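Local coordinates for protein spectinomycin phosphotransferase (Legionella pneumophila, PDB 3I1A) that phosphorylates the antibiotic spectinomycin, probably with ATP as the phosphate donor, and so acts as a resistance factor built on a protein-kinase-like fold, at residues A[3-8]-A[36-41]; A[148-153]-A[281-286]; A[287-292]-A[311-316]. All coordinates share one frame; numbering follows the deposited sequence.

Interaction 1: residues A[3-8]-A[36-41]; sequences KQPIQA and NAFAYQ
Gln-4 and Pro-5 lie over the ring of Phe-38, and Gln-4 also reaches on to the hydroxyl of Tyr-40. Two CH-pi contacts cover the same face of Phe-38. Pro-5 CD stands 4.0 Å from the Phe-38 ring centroid, only 17° off the ring normal, while Gln-4 CA sits at 4.2 Å from that centroid; both are displaced from the centre toward the rim. Lys-3 meets the ring differently. Its CG comes to the edge, in the ring plane, 3.4 Å from Phe-38 CZ, and the rest of the chain leads away from the strand.

Polar contact is confined to the tip of Tyr-40. Chi1 of Gln-4 (-46°) sets CG anti to the carbonyl carbon; the chain, extended from there, ends with NE2 at the edge of the Tyr-40 ring, 2.7 Å from OH. The amide and ring planes are steeply turned against each other, and the bond is bent and weak, with 120° at the hydrogen. A second weak bond ties the same NE2 back to Ile-6 O at 3.5 Å, so one amide group links the N-terminal segment to the tyrosine. Apolar packing finishes the contact where Ala-8 CB approaches Tyr-40 CE2 at 4.1 Å.

Residues 3-8 thus lie across one face of the five-stranded antiparallel sheet of the kinase-like N-lobe, on the way into helix 10-19. Strand 38-43 is paired there with strands 25-29 and 48-55, the latter carrying the nucleotide-binding Phe-50 and Lys-52; Tyr-40 also packs on Leu-53 of that strand, and Ile-6 bridges to Leu-11 and Leu-14 of the helix.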
loop_
_atom_site.group_PDB
_atom_site.type_symbol
_atom_site.label_atom_id
_atom_site.label_comp_id
_atom_site.label_asym_id
_atom_site.label_seq_id
_atom_site.Cartn_x
_atom_site.Cartn_y
_atom_site.Cartn_z
ATOM N N LYS A 3 12.127 1.212 -24.148
ATOM C CA LYS A 3 10.730 0.857 -23.757
ATOM C C LYS A 3 9.903 2.124 -23.590
ATOM O O LYS A 3 8.685 2.123 -23.792
ATOM C CB LYS A 3 10.740 0.073 -22.440
ATOM C CG LYS A 3 9.397 -0.514 -22.044
ATOM C CD LYS A 3 8.694 -1.126 -23.245
ATOM C CE LYS A 3 7.727 -2.218 -22.819
ATOM N NZ LYS A 3 8.461 -3.405 -22.281
ATOM N N GLN A 4 10.585 3.204 -23.233
ATOM C CA GLN A 4 9.942 4.495 -23.016
ATOM C C GLN A 4 9.131 4.942 -24.229
ATOM O O GLN A 4 9.572 4.799 -25.376
ATOM C CB GLN A 4 11.005 5.537 -22.692
ATOM C CG GLN A 4 12.005 5.061 -21.664
ATOM C CD GLN A 4 13.057 6.098 -21.334
ATOM O OE1 GLN A 4 14.139 5.764 -20.859
ATOM N NE2 GLN A 4 12.742 7.360 -21.574
ATOM N N PRO A 5 7.923 5.479 -23.994
ATOM C CA PRO A 5 7.053 5.948 -25.078
ATOM C C PRO A 5 7.585 7.193 -25.795
ATOM O O PRO A 5 7.217 7.466 -26.942
ATOM C CB PRO A 5 5.723 6.210 -24.369
ATOM C CG PRO A 5 6.140 6.561 -22.974
ATOM C CD PRO A 5 7.241 5.569 -22.690
ATOM N N ILE A 6 8.444 7.940 -25.108
ATOM C CA ILE A 6 9.042 9.159 -25.649
ATOM C C ILE A 6 10.464 9.342 -25.133
ATOM O O ILE A 6 10.887 8.666 -24.198
ATOM C CB ILE A 6 8.258 10.404 -25.217
ATOM C CG1 ILE A 6 8.312 10.527 -23.689
ATOM C CG2 ILE A 6 6.820 10.309 -25.713
ATOM C CD1 ILE A 6 7.593 11.716 -23.141
ATOM N N GLN A 7 11.201 10.255 -25.765
ATOM C CA GLN A 7 12.555 10.591 -25.346
ATOM C C GLN A 7 12.326 11.716 -24.325
ATOM O O GLN A 7 11.462 12.566 -24.526
ATOM C CB GLN A 7 13.371 11.103 -26.535
ATOM C CG GLN A 7 14.873 10.990 -26.343
ATOM C CD GLN A 7 15.387 11.884 -25.250
ATOM O OE1 GLN A 7 16.005 11.422 -24.284
ATOM N NE2 GLN A 7 15.145 13.176 -25.394
ATOM N N ALA A 8 13.099 11.726 -23.244
ATOM C CA ALA A 8 12.911 12.722 -22.187
ATOM C C ALA A 8 12.692 14.167 -22.645
ATOM O O ALA A 8 11.867 14.892 -22.079
ATOM C CB ALA A 8 14.083 12.660 -21.205
ATOM N N ASN A 36 4.000 -1.119 -15.544
ATOM C CA ASN A 36 3.727 -0.229 -16.662
ATOM C C ASN A 36 3.830 1.224 -16.217
ATOM O O ASN A 36 2.821 1.865 -15.924
ATOM C CB ASN A 36 2.333 -0.496 -17.242
ATOM C CG ASN A 36 1.926 0.538 -18.279
ATOM O OD1 ASN A 36 2.772 1.242 -18.837
ATOM N ND2 ASN A 36 0.626 0.628 -18.552
ATOM N N ALA A 37 5.056 1.740 -16.153
ATOM C CA ALA A 37 5.264 3.127 -15.753
ATOM C C ALA A 37 6.703 3.573 -15.957
ATOM O O ALA A 37 7.646 2.809 -15.747
ATOM C CB ALA A 37 4.866 3.318 -14.308
ATOM N N PHE A 38 6.854 4.821 -16.378
ATOM C CA PHE A 38 8.162 5.405 -16.603
ATOM C C PHE A 38 8.165 6.749 -15.884
ATOM O O PHE A 38 7.295 7.591 -16.124
ATOM C CB PHE A 38 8.399 5.576 -18.104
ATOM C CG PHE A 38 8.185 4.316 -18.888
ATOM C CD1 PHE A 38 6.902 3.913 -19.236
ATOM C CD2 PHE A 38 9.265 3.510 -19.247
ATOM C CE1 PHE A 38 6.694 2.731 -19.931
ATOM C CE2 PHE A 38 9.068 2.323 -19.941
ATOM C CZ PHE A 38 7.780 1.933 -20.283
ATOM N N ALA A 39 9.126 6.937 -14.982
ATOM C CA ALA A 39 9.210 8.170 -14.208
ATOM C C ALA A 39 10.329 9.063 -14.711
ATOM O O ALA A 39 11.383 8.584 -15.154
ATOM C CB ALA A 39 9.407 7.848 -12.723
ATOM N N TYR A 40 10.086 10.369 -14.641
ATOM C CA TYR A 40 11.043 11.359 -15.101
ATOM C C TYR A 40 11.076 12.536 -14.154
ATOM O O TYR A 40 10.071 12.833 -13.494
ATOM C CB TYR A 40 10.628 11.911 -16.476
ATOM C CG TYR A 40 10.530 10.926 -17.616
ATOM C CD1 TYR A 40 9.409 10.112 -17.769
ATOM C CD2 TYR A 40 11.570 10.816 -18.549
ATOM C CE1 TYR A 40 9.323 9.205 -18.823
ATOM C CE2 TYR A 40 11.498 9.920 -19.600
ATOM C CZ TYR A 40 10.372 9.113 -19.730
ATOM O OH TYR A 40 10.313 8.206 -20.754
ATOM N N GLN A 41 12.225 13.210 -14.091
ATOM C CA GLN A 41 12.347 14.423 -13.285
ATOM C C GLN A 41 12.436 15.552 -14.302
ATOM O O GLN A 41 13.327 15.553 -15.162
ATOM C CB GLN A 41 13.613 14.434 -12.417
ATOM C CG GLN A 41 13.771 15.758 -11.638
ATOM C CD GLN A 41 15.102 15.872 -10.906
ATOM O OE1 GLN A 41 15.450 15.014 -10.098
ATOM N NE2 GLN A 41 15.848 16.943 -11.185
#

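Interaction 2: residues A[148-153]-A[281-286]; sequences PKWREI and RHERIV
The indole of Trp-150 receives Glu-283 OE2 at its edge, near the ring plane and 3.5 Å from Trp-150 CD1, with the carboxylate plane turned well away from that of the ring. One face of the indole has Lys-149 CG of its own helix over the centre. The guanidinium of Arg-151 is likewise approached at its edge, by the other carboxylate oxygen: NH1 gives a salt bridge to Glu-283 OE1 at 2.8 Å. This bond is bent at the hydrogen, and NH1 comes to OE1 from above the carboxylate plane, 65° out of it. The two flat groups are turned steeply against each other and share a single oxygen-nitrogen pair.

Glu-283 reaches this place through a chain bent at chi2 (63°), which swings CD round toward helix 149-157. Short segments of the two helices cross here at 56° with their axes 9.5 Å apart, joining helix 149-157 to the long helix 274-297 in the helical C-lobe of this kinase-like fold, away from the nucleotide and magnesium sites.

A water extends the polar network: it accepts from Arg-151 N and donates to Glu-283 OE2 at 2.7 Å, joining the first turn of helix 149-157 to the carboxylate. Ser-192 also binds Glu-283 OE1, while Glu-193 forms a salt bridge with Arg-151 NE, so the arginine's charge is probably shared between two acids. Tyr-279 OH bonds NH1 of the arginine, and the backbone O of Tyr-146 bonds NH2. Next to the ion pair the contact turns apolar. Val-286 CG1 lies 3.7 Å from Trp-150 O and 4.1 Å from Trp-150 CB, and it touches Arg-151 CG at the same 4.1 Å.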
loop_
_atom_site.group_PDB
_atom_site.type_symbol
_atom_site.label_atom_id
_atom_site.label_comp_id
_atom_site.label_asym_id
_atom_site.label_seq_id
_atom_site.Cartn_x
_atom_site.Cartn_y
_atom_site.Cartn_z
ATOM N N PRO A 148 -9.343 -17.342 -0.257
ATOM C CA PRO A 148 -8.502 -18.301 0.451
ATOM C C PRO A 148 -7.179 -18.536 -0.303
ATOM O O PRO A 148 -6.350 -19.327 0.141
ATOM C CB PRO A 148 -9.378 -19.546 0.474
ATOM C CG PRO A 148 -9.971 -19.519 -0.920
ATOM C CD PRO A 148 -10.418 -18.040 -0.993
ATOM N N LYS A 149 -6.976 -17.824 -1.413
ATOM C CA LYS A 149 -5.770 -17.981 -2.239
ATOM C C LYS A 149 -4.461 -18.103 -1.471
ATOM O O LYS A 149 -3.708 -19.070 -1.648
ATOM C CB LYS A 149 -5.623 -16.821 -3.233
ATOM C CG LYS A 149 -4.312 -16.900 -4.034
ATOM C CD LYS A 149 -4.208 -15.858 -5.133
ATOM C CE LYS A 149 -2.957 -16.097 -5.972
ATOM N NZ LYS A 149 -2.933 -15.285 -7.222
ATOM N N TRP A 150 -4.193 -17.118 -0.624
ATOM C CA TRP A 150 -2.960 -17.085 0.153
ATOM C C TRP A 150 -2.906 -18.142 1.234
ATOM O O TRP A 150 -1.849 -18.723 1.494
ATOM C CB TRP A 150 -2.786 -15.694 0.759
ATOM C CG TRP A 150 -2.983 -14.656 -0.273
ATOM C CD1 TRP A 150 -4.064 -13.830 -0.422
ATOM C CD2 TRP A 150 -2.091 -14.354 -1.350
ATOM N NE1 TRP A 150 -3.895 -13.024 -1.529
ATOM C CE2 TRP A 150 -2.693 -13.327 -2.118
ATOM C CE3 TRP A 150 -0.840 -14.850 -1.743
ATOM C CZ2 TRP A 150 -2.086 -12.787 -3.252
ATOM C CZ3 TRP A 150 -0.236 -14.312 -2.874
ATOM C CH2 TRP A 150 -0.860 -13.291 -3.614
ATOM N N ARG A 151 -4.034 -18.395 1.883
ATOM C CA ARG A 151 -4.036 -19.419 2.905
ATOM C C ARG A 151 -3.674 -20.757 2.265
ATOM O O ARG A 151 -2.954 -21.549 2.849
ATOM C CB ARG A 151 -5.412 -19.510 3.565
ATOM C CG ARG A 151 -5.733 -18.294 4.424
ATOM C CD ARG A 151 -6.995 -18.508 5.236
ATOM N NE ARG A 151 -8.209 -18.440 4.435
ATOM C CZ ARG A 151 -8.772 -17.316 4.008
ATOM N NH1 ARG A 151 -8.217 -16.140 4.293
ATOM N NH2 ARG A 151 -9.918 -17.364 3.331
ATOM N N GLU A 152 -4.176 -20.998 1.066
ATOM C CA GLU A 152 -3.892 -22.249 0.368
ATOM C C GLU A 152 -2.416 -22.349 0.025
ATOM O O GLU A 152 -1.805 -23.403 0.215
ATOM C CB GLU A 152 -4.738 -22.364 -0.909
ATOM C CG GLU A 152 -6.237 -22.443 -0.630
ATOM C CD GLU A 152 -7.083 -22.541 -1.890
ATOM O OE1 GLU A 152 -6.737 -21.904 -2.910
ATOM O OE2 GLU A 152 -8.110 -23.243 -1.857
ATOM N N ILE A 153 -1.839 -21.256 -0.463
ATOM C CA ILE A 153 -0.419 -21.261 -0.815
ATOM C C ILE A 153 0.445 -21.575 0.398
ATOM O O ILE A 153 1.392 -22.360 0.304
ATOM C CB ILE A 153 0.013 -19.909 -1.407
ATOM C CG1 ILE A 153 -0.561 -19.766 -2.814
ATOM C CG2 ILE A 153 1.540 -19.817 -1.472
ATOM C CD1 ILE A 153 -0.514 -18.343 -3.344
ATOM N N ARG A 281 -5.428 -8.668 10.303
ATOM C CA ARG A 281 -4.055 -8.706 10.818
ATOM C C ARG A 281 -3.438 -10.078 10.613
ATOM O O ARG A 281 -2.252 -10.171 10.299
ATOM C CB ARG A 281 -4.012 -8.341 12.292
ATOM C CG ARG A 281 -4.360 -6.896 12.525
ATOM C CD ARG A 281 -4.247 -6.546 13.993
ATOM N NE ARG A 281 -4.349 -5.102 14.164
ATOM C CZ ARG A 281 -4.518 -4.498 15.333
ATOM N NH1 ARG A 281 -4.609 -5.207 16.452
ATOM N NH2 ARG A 281 -4.599 -3.171 15.379
ATOM N N HIS A 282 -4.219 -11.145 10.781
ATOM C CA HIS A 282 -3.669 -12.479 10.543
ATOM C C HIS A 282 -3.514 -12.728 9.047
ATOM O O HIS A 282 -2.475 -13.210 8.598
ATOM C CB HIS A 282 -4.575 -13.578 11.159
ATOM C CG HIS A 282 -4.513 -13.658 12.661
ATOM N ND1 HIS A 282 -5.113 -12.733 13.488
ATOM C CD2 HIS A 282 -3.885 -14.537 13.478
ATOM C CE1 HIS A 282 -4.860 -13.037 14.748
ATOM N NE2 HIS A 282 -4.115 -14.128 14.771
ATOM N N GLU A 283 -4.532 -12.385 8.264
ATOM C CA GLU A 283 -4.496 -12.614 6.822
ATOM C C GLU A 283 -3.416 -11.824 6.088
ATOM O O GLU A 283 -2.820 -12.318 5.133
ATOM C CB GLU A 283 -5.873 -12.308 6.215
ATOM C CG GLU A 283 -5.947 -12.367 4.694
ATOM C CD GLU A 283 -5.666 -13.737 4.079
ATOM O OE1 GLU A 283 -5.779 -14.772 4.774
ATOM O OE2 GLU A 283 -5.348 -13.770 2.875
ATOM N N ARG A 284 -3.155 -10.588 6.508
ATOM C CA ARG A 284 -2.106 -9.839 5.824
ATOM C C ARG A 284 -0.757 -10.540 6.031
ATOM O O ARG A 284 0.073 -10.551 5.123
ATOM C CB ARG A 284 -2.011 -8.412 6.349
ATOM C CG ARG A 284 -1.148 -7.520 5.455
ATOM C CD ARG A 284 -1.127 -6.076 5.986
ATOM N NE ARG A 284 -0.332 -5.218 5.110
ATOM C CZ ARG A 284 0.989 -5.079 5.196
ATOM N NH1 ARG A 284 1.676 -5.737 6.136
ATOM N NH2 ARG A 284 1.625 -4.302 4.320
ATOM N N ILE A 285 -0.545 -11.124 7.212
ATOM C CA ILE A 285 0.726 -11.834 7.468
ATOM C C ILE A 285 0.772 -13.104 6.612
ATOM O O ILE A 285 1.814 -13.456 6.042
ATOM C CB ILE A 285 0.893 -12.163 8.969
ATOM C CG1 ILE A 285 0.904 -10.857 9.765
ATOM C CG2 ILE A 285 2.195 -12.922 9.220
ATOM C CD1 ILE A 285 0.816 -11.016 11.268
ATOM N N VAL A 286 -0.359 -13.795 6.510
ATOM C CA VAL A 286 -0.434 -14.985 5.671
ATOM C C VAL A 286 -0.051 -14.655 4.234
ATOM O O VAL A 286 0.680 -15.423 3.587
ATOM C CB VAL A 286 -1.851 -15.595 5.701
ATOM C CG1 VAL A 286 -1.988 -16.667 4.614
ATOM C CG2 VAL A 286 -2.126 -16.174 7.072
HETATM O O HOH W 1 -5.906 -16.141 1.647
#

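Interaction 3: residues A[287-292]-A[311-316]; sequences EDIAVY and KYFKEM
Tyr-312 drives an edge into the face of Tyr-292, closely packed although both rings stay partly open to solvent. They form an edge-to-face pair with centroids 4.5 Å apart and planes at 54°. Tyr-312 CD2 stands over the centre of the Tyr-292 ring, 3.4 Å above its plane, and Tyr-312 CE2 is just as close to Tyr-292 CE1. Val-291 CG1 lies on the opposite face, toward the rim, so the Tyr-292 ring is sandwiched between its own helix neighbour and the other helix.

By contrast, Ile-289, Phe-313 and Met-316 form a buried, apolar side. Ile-289 CG2 packs obliquely against the Phe-313 ring, 3.6 Å from CE1, and Ile-289 CG1 meets Met-316 CE at the same distance. The methionine chain bends at chi3 (-47°), carrying CE toward Ile-289, while its SD lies 3.8 Å from Asp-288 CB. Phe-313 carries the packing on to helix 169-180, edge-to-face with Phe-174 and against Phe-177. A looser touch, 4.2 Å between Tyr-292 CB and Phe-313 CD1, joins the buried side to the tyrosine pair, next to which Asp-288 is also partly exposed.

The two helices, 274-297 and 303-315, run roughly antiparallel as a helical hairpin, their short segments at 154°. Asp-288 and Tyr-312 supply its polar link: the tyrosine OH donates to Asp-288 OD2 at 2.7 Å from above the carboxylate plane, with the ring and carboxylate steeply turned against each other. A long, weak ion pair with Arg-284 NH1 also reaches OD2. The phenol's proton probably helps to stabilise the carboxylate's negative charge, and the bond helps to hold the phenol where its ring edge meets Tyr-292.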
loop_
_atom_site.group_PDB
_atom_site.type_symbol
_atom_site.label_atom_id
_atom_site.label_comp_id
_atom_site.label_asym_id
_atom_site.label_seq_id
_atom_site.Cartn_x
_atom_site.Cartn_y
_atom_site.Cartn_z
ATOM N N GLU A 287 -0.542 -13.515 3.742
ATOM C CA GLU A 287 -0.262 -13.033 2.389
ATOM C C GLU A 287 1.250 -12.844 2.196
ATOM O O GLU A 287 1.811 -13.244 1.180
ATOM C CB GLU A 287 -1.012 -11.705 2.136
ATOM C CG GLU A 287 -2.384 -11.874 1.481
ATOM C CD GLU A 287 -3.360 -10.726 1.748
ATOM O OE1 GLU A 287 -2.940 -9.552 1.671
ATOM O OE2 GLU A 287 -4.549 -11.013 2.023
ATOM N N ASP A 288 1.897 -12.227 3.177
ATOM C CA ASP A 288 3.348 -11.997 3.131
ATOM C C ASP A 288 4.133 -13.319 3.289
ATOM O O ASP A 288 5.190 -13.486 2.685
ATOM C CB ASP A 288 3.801 -11.035 4.241
ATOM C CG ASP A 288 3.585 -9.563 3.879
ATOM O OD1 ASP A 288 3.361 -9.263 2.700
ATOM O OD2 ASP A 288 3.666 -8.718 4.792
ATOM N N ILE A 289 3.637 -14.257 4.091
ATOM C CA ILE A 289 4.378 -15.513 4.251
ATOM C C ILE A 289 4.352 -16.212 2.896
ATOM O O ILE A 289 5.326 -16.848 2.473
ATOM C CB ILE A 289 3.735 -16.429 5.363
ATOM C CG1 ILE A 289 4.042 -15.851 6.747
ATOM C CG2 ILE A 289 4.302 -17.848 5.290
ATOM C CD1 ILE A 289 3.299 -16.513 7.894
ATOM N N ALA A 290 3.223 -16.106 2.202
ATOM C CA ALA A 290 3.088 -16.745 0.908
ATOM C C ALA A 290 4.038 -16.145 -0.123
ATOM O O ALA A 290 4.711 -16.866 -0.855
ATOM C CB ALA A 290 1.626 -16.645 0.417
ATOM N N VAL A 291 4.080 -14.816 -0.180
ATOM C CA VAL A 291 4.915 -14.101 -1.131
ATOM C C VAL A 291 6.408 -14.217 -0.845
ATOM O O VAL A 291 7.189 -14.644 -1.719
ATOM C CB VAL A 291 4.490 -12.600 -1.201
ATOM C CG1 VAL A 291 5.488 -11.816 -2.010
ATOM C CG2 VAL A 291 3.092 -12.480 -1.848
ATOM N N TYR A 292 6.814 -13.870 0.370
ATOM C CA TYR A 292 8.236 -13.944 0.700
ATOM C C TYR A 292 8.679 -15.385 0.912
ATOM O O TYR A 292 9.808 -15.757 0.573
ATOM C CB TYR A 292 8.539 -13.038 1.894
ATOM C CG TYR A 292 8.223 -11.584 1.566
ATOM C CD1 TYR A 292 6.934 -11.075 1.721
ATOM C CD2 TYR A 292 9.201 -10.737 1.067
ATOM C CE1 TYR A 292 6.629 -9.761 1.383
ATOM C CE2 TYR A 292 8.909 -9.412 0.727
ATOM C CZ TYR A 292 7.622 -8.938 0.888
ATOM O OH TYR A 292 7.334 -7.637 0.555
ATOM N N LYS A 311 15.001 -11.583 5.556
ATOM C CA LYS A 311 15.051 -10.669 6.679
ATOM C C LYS A 311 13.644 -10.132 6.963
ATOM O O LYS A 311 13.220 -10.052 8.123
ATOM C CB LYS A 311 16.041 -9.526 6.369
ATOM C CG LYS A 311 17.480 -10.042 6.259
ATOM C CD LYS A 311 18.509 -8.919 6.195
ATOM C CE LYS A 311 19.925 -9.488 6.124
ATOM N NZ LYS A 311 20.959 -8.402 6.199
ATOM N N TYR A 312 12.914 -9.787 5.905
ATOM C CA TYR A 312 11.555 -9.272 6.074
ATOM C C TYR A 312 10.684 -10.334 6.733
ATOM O O TYR A 312 9.957 -10.062 7.694
ATOM C CB TYR A 312 10.938 -8.889 4.737
ATOM C CG TYR A 312 9.525 -8.367 4.900
ATOM C CD1 TYR A 312 9.265 -7.218 5.658
ATOM C CD2 TYR A 312 8.445 -9.033 4.326
ATOM C CE1 TYR A 312 7.953 -6.754 5.835
ATOM C CE2 TYR A 312 7.137 -8.576 4.495
ATOM C CZ TYR A 312 6.900 -7.440 5.245
ATOM O OH TYR A 312 5.606 -6.972 5.377
ATOM N N PHE A 313 10.760 -11.544 6.200
ATOM C CA PHE A 313 9.998 -12.664 6.735
ATOM C C PHE A 313 10.297 -12.857 8.232
ATOM O O PHE A 313 9.381 -13.025 9.048
ATOM C CB PHE A 313 10.355 -13.928 5.939
ATOM C CG PHE A 313 9.455 -15.103 6.218
ATOM C CD1 PHE A 313 8.530 -15.535 5.263
ATOM C CD2 PHE A 313 9.534 -15.775 7.428
ATOM C CE1 PHE A 313 7.695 -16.630 5.528
ATOM C CE2 PHE A 313 8.700 -16.872 7.700
ATOM C CZ PHE A 313 7.788 -17.293 6.753
ATOM N N LYS A 314 11.575 -12.816 8.613
ATOM C CA LYS A 314 11.889 -13.036 10.027
ATOM C C LYS A 314 11.464 -11.921 10.959
ATOM O O LYS A 314 11.055 -12.173 12.103
ATOM C CB LYS A 314 13.384 -13.311 10.201
ATOM C CG LYS A 314 13.765 -14.653 9.590
ATOM C CD LYS A 314 15.179 -15.089 9.940
ATOM C CE LYS A 314 16.229 -14.283 9.206
ATOM N NZ LYS A 314 17.592 -14.829 9.525
ATOM N N GLU A 315 11.571 -10.688 10.474
ATOM C CA GLU A 315 11.199 -9.540 11.274
ATOM C C GLU A 315 9.751 -9.602 11.719
ATOM O O GLU A 315 9.413 -9.055 12.771
ATOM C CB GLU A 315 11.430 -8.258 10.490
ATOM C CG GLU A 315 12.889 -7.885 10.392
ATOM C CD GLU A 315 13.077 -6.544 9.725
ATOM O OE1 GLU A 315 14.152 -5.946 9.920
ATOM O OE2 GLU A 315 12.150 -6.100 9.008
ATOM N N MET A 316 8.895 -10.245 10.922
ATOM C CA MET A 316 7.471 -10.333 11.291
ATOM C C MET A 316 7.281 -11.029 12.624
ATOM O O MET A 316 6.271 -10.821 13.317
ATOM C CB MET A 316 6.673 -11.098 10.222
ATOM C CG MET A 316 6.756 -10.463 8.837
ATOM S SD MET A 316 5.677 -11.196 7.577
ATOM C CE MET A 316 5.969 -13.003 7.816
#

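How the interactions relate
From the N terminus, interaction 1 closes first: its 27 intervening residues hold helix 10-19 and strand 25-29, so the chain's start is tied to the N-lobe sheet. Interaction 2 then spans 127 residues, bringing helix 274-297 back against helix 149-157 within the C-lobe. Interaction 3 closes a short loop of 18 residues between helices 274-297 and 303-315. The three follow in series, without nesting or crossing. Interactions 2 and 3 share helix 274-297, have centres 11 Å apart, and touch where Trp-150 packs on Glu-287 and Ala-290. Interaction 1 stands apart, with its nearest atoms about 17 Å from interaction 3.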